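Local coordinates for protein phosphoserine phosphatase RsbX (Bacillus subtilis, PDB 3W41) that dephosphorylates the phosphoserine protein RsbS and so acts as a negative regulator of the general stress factor sigma-B, at residues Asp156-Pro161 with Met182-Arg187; Glu20-Cys25 with Lys188-Tyr193; Asp34-Ile39 with Asn96-Gln101; Arg77-Met82 with Tyr130-Pro135. One frame throughout, in Å; residues are numbered along the deposited sequence. Where two conformers were deposited one is given.

Contact 1: Asp156-Pro161 with Met182-Arg187; sequences DGLNVP and MYTTSR. With MG (magnesium ion), chain B.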
loop_
_atom_site.group_PDB
_atom_site.type_symbol
_atom_site.label_atom_id
_atom_site.label_comp_id
_atom_site.label_asym_id
_atom_site.label_seq_id
_atom_site.Cartn_x
_atom_site.Cartn_y
_atom_site.Cartn_z
ATOM N N ASP A 156 4.178 8.596 -0.278
ATOM C CA ASP A 156 4.043 10.047 -0.281
ATOM C C ASP A 156 4.618 10.712 -1.537
ATOM O O ASP A 156 4.385 11.910 -1.742
ATOM C CB ASP A 156 4.650 10.613 1.012
ATOM C CG ASP A 156 6.142 10.363 1.127
ATOM O OD1 ASP A 156 6.760 9.695 0.275
ATOM O OD2 ASP A 156 6.735 10.836 2.128
ATOM N N GLY A 157 5.282 9.977 -2.432
ATOM C CA GLY A 157 5.747 10.582 -3.686
ATOM C C GLY A 157 4.613 10.878 -4.649
ATOM O O GLY A 157 4.794 11.684 -5.557
ATOM N N LEU A 158 3.457 10.236 -4.449
ATOM C CA LEU A 158 2.271 10.531 -5.254
ATOM C C LEU A 158 1.476 11.688 -4.624
ATOM O O LEU A 158 0.890 11.536 -3.558
ATOM C CB LEU A 158 1.430 9.263 -5.400
ATOM C CG LEU A 158 0.139 9.471 -6.202
ATOM C CD1 LEU A 158 0.446 9.717 -7.691
ATOM C CD2 LEU A 158 -0.787 8.252 -6.014
ATOM N N ASN A 159 1.465 12.843 -5.311
ATOM C CA ASN A 159 0.794 14.073 -4.857
ATOM C C ASN A 159 -0.384 14.363 -5.790
ATOM O O ASN A 159 -0.175 14.831 -6.918
ATOM C CB ASN A 159 1.750 15.280 -4.925
ATOM C CG ASN A 159 2.824 15.259 -3.869
ATOM O OD1 ASN A 159 3.971 15.622 -4.140
ATOM N ND2 ASN A 159 2.466 14.856 -2.665
ATOM N N VAL A 160 -1.601 14.063 -5.329
ATOM C CA VAL A 160 -2.814 14.135 -6.162
ATOM C C VAL A 160 -3.868 14.976 -5.434
ATOM O O VAL A 160 -4.134 14.744 -4.255
ATOM C CB VAL A 160 -3.351 12.714 -6.467
ATOM C CG1 VAL A 160 -4.667 12.782 -7.212
ATOM C CG2 VAL A 160 -2.346 11.949 -7.329
ATOM N N PRO A 161 -4.465 15.979 -6.120
ATOM C CA PRO A 161 -5.418 16.829 -5.374
ATOM C C PRO A 161 -6.624 16.094 -4.769
ATOM O O PRO A 161 -7.012 16.386 -3.634
ATOM C CB PRO A 161 -5.885 17.826 -6.439
ATOM C CG PRO A 161 -4.724 17.982 -7.343
ATOM C CD PRO A 161 -4.052 16.611 -7.391
ATOM N N MET A 182 -0.226 12.246 -14.880
ATOM C CA MET A 182 0.182 13.652 -14.786
ATOM C C MET A 182 0.714 14.049 -13.417
ATOM O O MET A 182 1.409 15.047 -13.276
ATOM C CB MET A 182 -0.948 14.593 -15.190
ATOM C CG MET A 182 -2.230 14.427 -14.399
ATOM S SD MET A 182 -3.297 15.828 -14.761
ATOM C CE MET A 182 -4.917 15.205 -14.349
ATOM N N TYR A 183 0.376 13.267 -12.409
ATOM C CA TYR A 183 0.893 13.500 -11.078
ATOM C C TYR A 183 2.165 12.713 -10.836
ATOM O O TYR A 183 2.983 13.095 -9.998
ATOM C CB TYR A 183 -0.188 13.197 -10.042
ATOM C CG TYR A 183 -1.448 13.983 -10.331
ATOM C CD1 TYR A 183 -1.447 15.379 -10.271
ATOM C CD2 TYR A 183 -2.625 13.339 -10.722
ATOM C CE1 TYR A 183 -2.592 16.113 -10.563
ATOM C CE2 TYR A 183 -3.785 14.070 -11.007
ATOM C CZ TYR A 183 -3.759 15.450 -10.927
ATOM O OH TYR A 183 -4.896 16.176 -11.209
ATOM N N THR A 184 2.369 11.637 -11.591
ATOM C CA THR A 184 3.607 10.868 -11.443
ATOM C C THR A 184 4.770 11.616 -12.081
ATOM O O THR A 184 5.898 11.546 -11.602
ATOM C CB THR A 184 3.515 9.431 -12.017
ATOM O OG1 THR A 184 3.416 9.473 -13.446
ATOM C CG2 THR A 184 2.329 8.660 -11.403
ATOM N N THR A 185 4.467 12.356 -13.140
ATOM C CA THR A 185 5.473 13.117 -13.870
ATOM C C THR A 185 6.103 14.235 -13.023
ATOM O O THR A 185 7.274 14.585 -13.219
ATOM C CB THR A 185 4.888 13.661 -15.210
ATOM O OG1 THR A 185 5.955 13.996 -16.101
ATOM C CG2 THR A 185 3.995 14.889 -14.992
ATOM N N SER A 186 5.328 14.755 -12.066
ATOM C CA SER A 186 5.737 15.873 -11.212
ATOM C C SER A 186 6.284 15.431 -9.852
ATOM O O SER A 186 6.498 16.254 -8.964
ATOM C CB SER A 186 4.560 16.841 -11.017
ATOM O OG SER A 186 3.416 16.154 -10.523
ATOM N N ARG A 187 6.527 14.134 -9.691
ATOM C CA ARG A 187 7.062 13.633 -8.422
ATOM C C ARG A 187 8.445 14.232 -8.116
ATOM O O ARG A 187 9.205 14.571 -9.030
ATOM C CB ARG A 187 7.138 12.108 -8.450
ATOM C CG ARG A 187 8.272 11.581 -9.286
ATOM C CD ARG A 187 8.158 10.092 -9.602
ATOM N NE ARG A 187 9.326 9.671 -10.362
ATOM C CZ ARG A 187 9.523 9.932 -11.654
ATOM N NH1 ARG A 187 8.597 10.583 -12.364
ATOM N NH2 ARG A 187 10.643 9.525 -12.237
HETATM MG MG MG B . 8.674 8.913 0.124
HETATM O O HOH W 1 9.243 10.248 1.618
HETATM O O HOH W 2 3.364 13.043 -7.419
HETATM O O HOH W 3 8.167 7.637 -1.459
HETATM O O HOH W 4 10.716 8.463 -0.067
#
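Val160 and Tyr183 stand with their CA atoms 6.2 Å apart where the irregular chain of Asp156-Pro161 passes the last turn of helix 173-184, and Gly157 comes near Arg187, the residue that closes the type I turn begun at Thr184. No direct hydrogen bond joins the segments. Packing centres instead on the Tyr183 ring, which a CG anti to its own carbonyl carbon (chi1 -55°) sets against Val160 and Pro161. The CG2 methyl of Val160 sits 3.7 Å from Tyr183 CD2, the two side chains crossing at about a right angle, while Pro161 CD approaches Tyr183 CE1 obliquely at 3.5 Å. Met182 CG lies over the centre of one ring face. Deeper in, Leu158 CD1 meets Tyr183 CB and the methyl of Thr184, and Leu191 of the neighbouring strand adjoins both segments. A single water replaces the missing direct bonds: it donates to Gly157 O and to Tyr183 O (2.6 Å) and accepts from Asn159 N. At the start of the loop Asp156 OD1 binds magnesium at 2.1 Å, and its OD2 accepts a hydrogen bond from a metal-bound water. Asp44 and Asp189 are further ligands, an aspartate-lined metal site characteristic of PPM-type (PP2C) phosphatases.

Contact 2: Glu20-Cys25 with Lys188-Tyr193; sequences EGKSIC and KDDLTY. With MG (magnesium ion), chain B.
Asp190 OD2 is gripped by two donors, the ammonium group of Lys22 and the backbone N of Gly26. The salt bridge from Lys22 NZ to Asp190 OD2 is 2.8 Å long and meets the oxygen from above the carboxylate plane, 42° out of it. Lys22 reaches there with its chain fully extended beyond CG, crossing the aspartate at about a right angle, and its CD passes 3.4 Å from Asp190 OD1. That second oxygen accepts a hydrogen bond from the backbone N of Lys19, which means both oxygens of this buried carboxylate are tied to the loop leading from strand 10-17 to strand 27-33. On the same aspartate, Cys25 SG packs 3.9 Å from Asp190 CG.

Next to it, Asp189 turns the other way. Its CG is anti to the backbone N (chi1 -173°), which carries Asp189 OD2 onto the magnesium at 2.1 Å, beside Asp44 and Asp156. Asp189 OD1 stays 4.4 Å from Lys22 NZ, too far for a salt bridge, but one water spans the gap, accepting from Lys22 NZ and donating to Asp189 OD1 at 2.8 Å. A metal-bound water donates to Asp190 O, tying the backbone to the coordination shell as well. Two successive aspartates thus divide the work: Asp189 ligates the metal, while Asp190 ties the chain to the 20-25 loop, which probably helps to position Asp189. The lysine charge probably offsets part of the negative charge gathered here, and the salt bridge to Asp190 and the water between Lys22 and Asp189 probably help to orient the metal ligand.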
loop_
_atom_site.group_PDB
_atom_site.type_symbol
_atom_site.label_atom_id
_atom_site.label_comp_id
_atom_site.label_asym_id
_atom_site.label_seq_id
_atom_site.Cartn_x
_atom_site.Cartn_y
_atom_site.Cartn_z
ATOM N N GLU A 20 13.541 10.806 -10.260
ATOM C CA GLU A 20 14.408 10.887 -11.443
ATOM C C GLU A 20 15.894 11.075 -11.055
ATOM O O GLU A 20 16.217 11.906 -10.196
ATOM C CB GLU A 20 13.943 12.031 -12.352
ATOM C CG GLU A 20 14.594 12.012 -13.737
ATOM C CD GLU A 20 14.350 13.286 -14.552
ATOM O OE1 GLU A 20 13.209 13.796 -14.582
ATOM O OE2 GLU A 20 15.314 13.762 -15.161
ATOM N N GLY A 21 16.757 10.275 -11.664
ATOM C CA GLY A 21 18.185 10.331 -11.397
ATOM C C GLY A 21 18.642 9.538 -10.181
ATOM O O GLY A 21 19.836 9.485 -9.909
ATOM N N LYS A 22 17.702 8.919 -9.461
ATOM C CA LYS A 22 17.998 8.141 -8.234
ATOM C C LYS A 22 18.029 6.651 -8.606
ATOM O O LYS A 22 17.032 6.108 -9.091
ATOM C CB LYS A 22 16.895 8.444 -7.202
ATOM C CG LYS A 22 17.122 7.980 -5.749
ATOM C CD LYS A 22 15.895 8.304 -4.867
ATOM C CE LYS A 22 16.075 7.750 -3.450
ATOM N NZ LYS A 22 14.891 8.013 -2.571
ATOM N N SER A 23 19.159 5.976 -8.389
ATOM C CA SER A 23 19.244 4.556 -8.738
ATOM C C SER A 23 18.607 3.627 -7.706
ATOM O O SER A 23 18.084 2.568 -8.077
ATOM C CB SER A 23 20.689 4.095 -9.006
ATOM O OG SER A 23 21.528 4.469 -7.950
ATOM N N ILE A 24 18.679 4.008 -6.432
ATOM C CA ILE A 24 18.230 3.121 -5.351
ATOM C C ILE A 24 16.885 3.599 -4.847
ATOM O O ILE A 24 16.792 4.661 -4.204
ATOM C CB ILE A 24 19.186 3.099 -4.145
ATOM C CG1 ILE A 24 20.618 2.762 -4.590
ATOM C CG2 ILE A 24 18.681 2.092 -3.092
ATOM C CD1 ILE A 24 21.663 3.011 -3.501
ATOM N N CYS A 25 15.858 2.800 -5.097
ATOM C CA CYS A 25 14.516 3.141 -4.622
ATOM C C CYS A 25 14.417 2.902 -3.107
ATOM O O CYS A 25 14.837 1.862 -2.634
ATOM C CB CYS A 25 13.491 2.288 -5.344
ATOM S SG CYS A 25 11.775 2.798 -5.067
ATOM N N LYS A 188 8.742 14.364 -6.821
ATOM C CA LYS A 188 10.027 14.838 -6.303
ATOM C C LYS A 188 10.603 13.794 -5.325
ATOM O O LYS A 188 11.483 14.067 -4.491
ATOM C CB LYS A 188 9.848 16.190 -5.613
ATOM C CG LYS A 188 9.458 17.304 -6.586
ATOM C CD LYS A 188 9.384 18.686 -5.937
ATOM C CE LYS A 188 10.754 19.195 -5.452
ATOM N NZ LYS A 188 10.981 18.952 -3.985
ATOM N N ASP A 189 10.123 12.572 -5.487
ATOM C CA ASP A 189 10.434 11.467 -4.579
ATOM C C ASP A 189 10.132 10.183 -5.324
ATOM O O ASP A 189 9.464 10.204 -6.362
ATOM C CB ASP A 189 9.546 11.596 -3.337
ATOM C CG ASP A 189 9.887 10.596 -2.234
ATOM O OD1 ASP A 189 10.994 10.034 -2.206
ATOM O OD2 ASP A 189 8.999 10.412 -1.379
ATOM N N ASP A 190 10.626 9.066 -4.810
ATOM C CA ASP A 190 10.131 7.766 -5.219
ATOM C C ASP A 190 8.618 7.702 -5.045
ATOM O O ASP A 190 8.039 8.301 -4.131
ATOM C CB ASP A 190 10.712 6.676 -4.336
ATOM C CG ASP A 190 12.203 6.655 -4.360
ATOM O OD1 ASP A 190 12.819 6.912 -5.413
ATOM O OD2 ASP A 190 12.789 6.352 -3.315
ATOM N N LEU A 191 7.969 6.969 -5.932
ATOM C CA LEU A 191 6.521 6.921 -5.947
ATOM C C LEU A 191 6.123 5.477 -6.184
ATOM O O LEU A 191 6.591 4.856 -7.148
ATOM C CB LEU A 191 6.022 7.809 -7.105
ATOM C CG LEU A 191 4.539 8.059 -7.349
ATOM C CD1 LEU A 191 4.388 9.317 -8.178
ATOM C CD2 LEU A 191 3.886 6.875 -8.020
ATOM N N THR A 192 5.299 4.934 -5.293
ATOM C CA THR A 192 4.773 3.572 -5.439
ATOM C C THR A 192 3.287 3.580 -5.160
ATOM O O THR A 192 2.845 4.220 -4.205
ATOM C CB THR A 192 5.429 2.638 -4.427
ATOM O OG1 THR A 192 6.844 2.689 -4.600
ATOM C CG2 THR A 192 4.946 1.221 -4.542
ATOM N N TYR A 193 2.511 2.894 -5.996
ATOM C CA TYR A 193 1.112 2.669 -5.650
ATOM C C TYR A 193 0.652 1.312 -6.113
ATOM O O TYR A 193 1.184 0.729 -7.074
ATOM C CB TYR A 193 0.166 3.789 -6.144
ATOM C CG TYR A 193 0.086 4.000 -7.637
ATOM C CD1 TYR A 193 -0.686 3.155 -8.449
ATOM C CD2 TYR A 193 0.691 5.105 -8.234
ATOM C CE1 TYR A 193 -0.791 3.392 -9.814
ATOM C CE2 TYR A 193 0.577 5.345 -9.612
ATOM C CZ TYR A 193 -0.171 4.475 -10.385
ATOM O OH TYR A 193 -0.301 4.692 -11.749
HETATM MG MG MG B . 8.674 8.913 0.124
HETATM O O HOH W 5 13.641 10.738 -2.525
HETATM O O HOH W 4 10.716 8.463 -0.067
HETATM O O HOH W 3 8.167 7.637 -1.459
HETATM O O HOH W 1 9.243 10.248 1.618
#

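Contact 3: Asp34-Ile39 with Asn96-Gln101; sequences DDKELI and NFEQRQ
Phe97 lays the edge of its ring against backbone carbonyls: Asp34 O lies in the ring plane, 3.3 Å from Phe97 CE2, and Asp35 O is near that plane too. Such an approach brings the weakly positive ring hydrogens towards the oxygens. With CG anti to its carbonyl carbon (chi1 -60°), the ring reaches the backbone of Asp34-Glu37, and its CZ touches Leu38 CB at 3.8 Å from an oblique direction. The same residue supplies the direct hydrogen bond of the contact, Phe97 N to Lys36 O, 3.0 Å long and nearly straight at 168°. A water donates to Lys36 O as well and accepts from Glu98 N. The segments meet at the ends of two neighbouring antiparallel strands, 37-45 and 88-96, of one sheet of the PPM-type fold, where Glu37 and Asn96 form a non-hydrogen-bonded pair. Each side is shaped by an Asx motif. Asp34 OD1 accepts from Lys36 N and Glu37 N, the first from above the carboxylate plane and the second nearly along the C-O bond; Asn96 OD1 accepts from Gln99 N at 3.0 Å, next to a G1 beta bulge in which Arg100 and Gln101 both face Asn96. On the solvent side, Lys36 and Glu98 run side by side, their opposite charges near each other but not in contact, with Lys36 NZ 4.2 Å from Glu98 OE1.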
loop_
_atom_site.group_PDB
_atom_site.type_symbol
_atom_site.label_atom_id
_atom_site.label_comp_id
_atom_site.label_asym_id
_atom_site.label_seq_id
_atom_site.Cartn_x
_atom_site.Cartn_y
_atom_site.Cartn_z
ATOM N N ASP A 34 -4.225 -15.046 -4.281
ATOM C CA ASP A 34 -4.620 -16.379 -4.755
ATOM C C ASP A 34 -6.134 -16.373 -4.824
ATOM O O ASP A 34 -6.742 -15.304 -4.785
ATOM C CB ASP A 34 -4.052 -17.544 -3.913
ATOM C CG ASP A 34 -4.510 -17.524 -2.462
ATOM O OD1 ASP A 34 -5.565 -16.924 -2.150
ATOM O OD2 ASP A 34 -3.840 -18.166 -1.622
ATOM N N ASP A 35 -6.751 -17.543 -4.940
ATOM C CA ASP A 35 -8.186 -17.568 -5.183
ATOM C C ASP A 35 -9.018 -17.215 -3.964
ATOM O O ASP A 35 -10.224 -16.961 -4.070
ATOM C CB ASP A 35 -8.606 -18.945 -5.712
ATOM C CG ASP A 35 -7.869 -19.334 -6.980
ATOM O OD1 ASP A 35 -7.535 -18.465 -7.812
ATOM O OD2 ASP A 35 -7.646 -20.548 -7.172
ATOM N N LYS A 36 -8.374 -17.236 -2.804
ATOM C CA LYS A 36 -9.044 -17.005 -1.538
ATOM C C LYS A 36 -8.758 -15.636 -0.898
ATOM O O LYS A 36 -9.616 -15.072 -0.210
ATOM C CB LYS A 36 -8.690 -18.125 -0.546
ATOM C CG LYS A 36 -9.235 -19.501 -0.951
ATOM C CD LYS A 36 -10.713 -19.474 -1.273
ATOM C CE LYS A 36 -11.158 -20.777 -1.916
ATOM N NZ LYS A 36 -12.540 -20.644 -2.492
ATOM N N GLU A 37 -7.548 -15.131 -1.110
ATOM C CA GLU A 37 -7.140 -13.917 -0.418
ATOM C C GLU A 37 -6.057 -13.133 -1.103
ATOM O O GLU A 37 -5.384 -13.608 -2.008
ATOM C CB GLU A 37 -6.708 -14.241 1.007
ATOM C CG GLU A 37 -5.665 -15.282 1.152
ATOM C CD GLU A 37 -5.575 -15.755 2.598
ATOM O OE1 GLU A 37 -5.587 -14.889 3.505
ATOM O OE2 GLU A 37 -5.505 -16.991 2.820
ATOM N N LEU A 38 -5.921 -11.905 -0.637
ATOM C CA LEU A 38 -4.895 -10.965 -1.084
ATOM C C LEU A 38 -4.104 -10.541 0.145
ATOM O O LEU A 38 -4.716 -10.244 1.185
ATOM C CB LEU A 38 -5.515 -9.687 -1.693
ATOM C CG LEU A 38 -4.571 -8.488 -1.930
ATOM C CD1 LEU A 38 -3.593 -8.810 -3.046
ATOM C CD2 LEU A 38 -5.330 -7.177 -2.249
ATOM N N ILE A 39 -2.783 -10.451 0.018
ATOM C CA ILE A 39 -2.008 -9.675 0.984
ATOM C C ILE A 39 -1.158 -8.710 0.182
ATOM O O ILE A 39 -0.586 -9.054 -0.856
ATOM C CB ILE A 39 -1.164 -10.532 1.966
ATOM C CG1 ILE A 39 -0.547 -9.619 3.049
ATOM C CG2 ILE A 39 -0.154 -11.346 1.197
ATOM C CD1 ILE A 39 0.025 -10.346 4.229
ATOM N N ASN A 96 -10.005 -10.975 2.402
ATOM C CA ASN A 96 -10.591 -12.308 2.237
ATOM C C ASN A 96 -11.753 -12.177 1.243
ATOM O O ASN A 96 -12.722 -11.461 1.506
ATOM C CB ASN A 96 -11.089 -12.885 3.564
ATOM C CG ASN A 96 -11.661 -14.273 3.388
ATOM O OD1 ASN A 96 -12.721 -14.437 2.784
ATOM N ND2 ASN A 96 -10.946 -15.288 3.863
ATOM N N PHE A 97 -11.617 -12.822 0.088
ATOM C CA PHE A 97 -12.565 -12.590 -1.004
ATOM C C PHE A 97 -13.953 -13.143 -0.730
ATOM O O PHE A 97 -14.944 -12.474 -0.997
ATOM C CB PHE A 97 -12.030 -13.117 -2.347
ATOM C CG PHE A 97 -10.728 -12.486 -2.791
ATOM C CD1 PHE A 97 -10.563 -11.102 -2.818
ATOM C CD2 PHE A 97 -9.679 -13.290 -3.243
ATOM C CE1 PHE A 97 -9.346 -10.544 -3.242
ATOM C CE2 PHE A 97 -8.483 -12.718 -3.693
ATOM C CZ PHE A 97 -8.314 -11.356 -3.687
ATOM N N GLU A 98 -14.028 -14.356 -0.187
ATOM C CA GLU A 98 -15.349 -15.000 0.007
ATOM C C GLU A 98 -16.198 -14.193 1.003
ATOM O O GLU A 98 -17.424 -14.022 0.805
ATOM C CB GLU A 98 -15.198 -16.456 0.452
ATOM C CG GLU A 98 -16.543 -17.187 0.495
ATOM C CD GLU A 98 -16.434 -18.701 0.348
ATOM O OE1 GLU A 98 -16.050 -19.180 -0.747
ATOM O OE2 GLU A 98 -16.777 -19.418 1.319
ATOM N N GLN A 99 -15.534 -13.667 2.038
ATOM C CA GLN A 99 -16.173 -12.853 3.082
ATOM C C GLN A 99 -16.363 -11.396 2.656
ATOM O O GLN A 99 -17.049 -10.621 3.334
ATOM C CB GLN A 99 -15.331 -12.867 4.370
ATOM C CG GLN A 99 -15.179 -14.238 5.028
ATOM C CD GLN A 99 -13.957 -14.328 5.927
ATOM O OE1 GLN A 99 -13.563 -13.350 6.573
ATOM N NE2 GLN A 99 -13.342 -15.510 5.965
ATOM N N ARG A 100 -15.726 -11.009 1.543
ATOM C CA ARG A 100 -15.570 -9.606 1.151
ATOM C C ARG A 100 -15.195 -8.742 2.361
ATOM O O ARG A 100 -15.847 -7.732 2.652
ATOM C CB ARG A 100 -16.780 -9.051 0.389
ATOM C CG ARG A 100 -16.884 -9.582 -1.021
ATOM C CD ARG A 100 -17.640 -8.628 -1.910
ATOM N NE ARG A 100 -17.778 -9.144 -3.274
ATOM C CZ ARG A 100 -18.721 -10.004 -3.650
ATOM N NH1 ARG A 100 -19.606 -10.455 -2.770
ATOM N NH2 ARG A 100 -18.775 -10.413 -4.919
ATOM N N GLN A 101 -14.132 -9.152 3.049
ATOM C CA GLN A 101 -13.675 -8.439 4.232
ATOM C C GLN A 101 -12.218 -8.054 4.063
ATOM O O GLN A 101 -11.443 -8.809 3.493
ATOM C CB GLN A 101 -13.857 -9.340 5.466
ATOM C CG GLN A 101 -13.403 -8.725 6.788
ATOM C CD GLN A 101 -13.234 -9.757 7.913
ATOM O OE1 GLN A 101 -12.408 -10.684 7.832
ATOM N NE2 GLN A 101 -14.012 -9.590 8.969
HETATM O O HOH W 6 -11.978 -16.282 0.056
#

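Contact 4: Arg77-Met82 with Tyr130-Pro135; sequences RCNQAM and YLSGKP
With CG anti to the backbone N (chi1 -168°) and chi2 at 49°, Asn79 turns its amide off the helix to face the backbone of Ser132, Gly133 and Lys134. Both ends of that amide are used. Asn79 OD1 accepts from Ser132 N at 3.0 Å, nearly in line with its C=O bond, and from Gly133 N at 2.9 Å, this second donor standing well above the carbonyl plane. On the other branch, Asn79 ND2 donates to Lys134 O at 2.8 Å, an almost straight bond with the oxygen close to the amide plane. Three bonds to successive residues fix the rotation of this buried amide. The loop itself holds an ST turn, in which Ser132 OG accepts from Lys134 N. Gly133 adopts a positive phi and comes so near the helix that its CA makes a CA-H...O contact with Asn79 O, 3.0 Å away. Apolar groups flank these polar bonds: Leu131 CD1 rests 4.0 Å from Cys78 CB, and Met82 CG packs against Leu131 CB at 3.9 Å. Beyond them, Cys78 and Met82 both touch Ile59 of helix 49-65, whereas Leu131 reaches Ala90 and bonds through its backbone to Ala88 of strand 88-96, placing the loop between the C-terminal part of helix 71-81 and the start of strand 88-96.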
loop_
_atom_site.group_PDB
_atom_site.type_symbol
_atom_site.label_atom_id
_atom_site.label_comp_id
_atom_site.label_asym_id
_atom_site.label_seq_id
_atom_site.Cartn_x
_atom_site.Cartn_y
_atom_site.Cartn_z
ATOM N N ARG A 77 5.900 -7.467 13.908
ATOM C CA ARG A 77 7.176 -8.069 13.477
ATOM C C ARG A 77 7.975 -7.026 12.719
ATOM O O ARG A 77 9.194 -6.933 12.856
ATOM C CB ARG A 77 6.987 -9.302 12.592
ATOM C CG ARG A 77 6.270 -10.469 13.250
ATOM C CD ARG A 77 6.263 -11.679 12.353
ATOM N NE ARG A 77 5.567 -12.785 12.997
ATOM C CZ ARG A 77 6.108 -13.566 13.929
ATOM N NH1 ARG A 77 7.363 -13.371 14.330
ATOM N NH2 ARG A 77 5.382 -14.540 14.460
ATOM N N CYS A 78 7.276 -6.251 11.894
ATOM C CA CYS A 78 7.935 -5.239 11.095
ATOM C C CYS A 78 8.544 -4.159 11.970
ATOM O O CYS A 78 9.706 -3.777 11.753
ATOM C CB CYS A 78 6.916 -4.627 10.132
ATOM S SG CYS A 78 6.437 -5.672 8.753
ATOM N N ASN A 79 7.794 -3.725 12.983
ATOM C CA ASN A 79 8.333 -2.767 13.954
ATOM C C ASN A 79 9.603 -3.293 14.620
ATOM O O ASN A 79 10.600 -2.572 14.735
ATOM C CB ASN A 79 7.307 -2.377 15.028
ATOM C CG ASN A 79 7.751 -1.191 15.853
ATOM O OD1 ASN A 79 8.174 -0.155 15.321
ATOM N ND2 ASN A 79 7.611 -1.300 17.166
ATOM N N GLN A 80 9.557 -4.531 15.097
ATOM C CA GLN A 80 10.729 -5.097 15.792
ATOM C C GLN A 80 11.931 -5.187 14.864
ATOM O O GLN A 80 13.081 -4.978 15.290
ATOM C CB GLN A 80 10.380 -6.450 16.428
ATOM C CG GLN A 80 9.446 -6.280 17.641
ATOM C CD GLN A 80 10.097 -5.508 18.802
ATOM O OE1 GLN A 80 11.184 -5.861 19.266
ATOM N NE2 GLN A 80 9.446 -4.453 19.253
ATOM N N ALA A 81 11.677 -5.474 13.592
ATOM C CA ALA A 81 12.757 -5.554 12.605
ATOM C C ALA A 81 13.441 -4.215 12.293
ATOM O O ALA A 81 14.516 -4.199 11.699
ATOM C CB ALA A 81 12.251 -6.167 11.320
ATOM N N MET A 82 12.800 -3.103 12.681
ATOM C CA MET A 82 13.356 -1.763 12.472
ATOM C C MET A 82 14.356 -1.325 13.542
ATOM O O MET A 82 15.028 -0.312 13.366
ATOM C CB MET A 82 12.247 -0.723 12.340
ATOM C CG MET A 82 11.328 -0.937 11.135
ATOM S SD MET A 82 12.141 -0.956 9.496
ATOM C CE MET A 82 12.354 -2.715 9.199
ATOM N N TYR A 130 6.572 6.445 12.682
ATOM C CA TYR A 130 7.047 5.487 11.707
ATOM C C TYR A 130 7.447 4.234 12.460
ATOM O O TYR A 130 7.608 4.277 13.696
ATOM C CB TYR A 130 8.239 6.084 10.924
ATOM C CG TYR A 130 9.479 6.400 11.754
ATOM C CD1 TYR A 130 9.614 7.625 12.404
ATOM C CD2 TYR A 130 10.516 5.490 11.837
ATOM C CE1 TYR A 130 10.759 7.912 13.164
ATOM C CE2 TYR A 130 11.672 5.779 12.573
ATOM C CZ TYR A 130 11.765 6.962 13.235
ATOM O OH TYR A 130 12.937 7.187 13.933
ATOM N N LEU A 131 7.598 3.129 11.747
ATOM C CA LEU A 131 8.060 1.878 12.374
ATOM C C LEU A 131 9.545 2.006 12.692
ATOM O O LEU A 131 10.374 2.118 11.807
ATOM C CB LEU A 131 7.815 0.690 11.459
ATOM C CG LEU A 131 6.344 0.450 11.148
ATOM C CD1 LEU A 131 6.242 -0.664 10.099
ATOM C CD2 LEU A 131 5.578 0.052 12.372
ATOM N N SER A 132 9.868 2.002 13.987
ATOM C CA SER A 132 11.167 2.392 14.506
ATOM C C SER A 132 11.798 1.353 15.398
ATOM O O SER A 132 12.986 1.460 15.722
ATOM C CB SER A 132 10.960 3.635 15.347
ATOM O OG SER A 132 10.007 3.341 16.379
ATOM N N GLY A 133 10.989 0.388 15.820
ATOM C CA GLY A 133 11.416 -0.582 16.821
ATOM C C GLY A 133 11.001 -0.173 18.220
ATOM O O GLY A 133 11.097 -0.972 19.140
ATOM N N LYS A 134 10.546 1.065 18.404
ATOM C CA LYS A 134 10.021 1.527 19.698
ATOM C C LYS A 134 8.488 1.328 19.784
ATOM O O LYS A 134 7.857 1.033 18.781
ATOM C CB LYS A 134 10.383 2.987 19.906
ATOM C CG LYS A 134 11.894 3.218 20.030
ATOM C CD LYS A 134 12.265 4.655 19.804
ATOM C CE LYS A 134 13.726 4.930 20.201
ATOM N NZ LYS A 134 14.702 4.231 19.319
ATOM N N PRO A 135 7.866 1.469 20.981
ATOM C CA PRO A 135 6.434 1.144 21.070
ATOM C C PRO A 135 5.534 2.020 20.189
ATOM O O PRO A 135 5.754 3.227 20.074
ATOM C CB PRO A 135 6.106 1.387 22.545
ATOM C CG PRO A 135 7.406 1.274 23.238
ATOM C CD PRO A 135 8.420 1.834 22.299
#

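Contact 4 is the most buried of the four and contact 2 lies at the surface, while contacts 1 and 3 are partly buried. Contacts 1 and 2 share the magnesium and three of its waters, and they touch directly: Asp156 OD1 and Asp189 OD2 lie 2.9 Å apart, like charges brought together by the metal. Contact 3 sits on the opposite side of the chain's centre from both. It holds the end of strand 88-96, whereas the loop of contact 4 packs on its start. Chemistry differs with place: apolar packing round Tyr183 in contact 1, a salt bridge beside a metal ligand in contact 2, a main-chain bond in contact 3, side-chain amide bonds in contact 4.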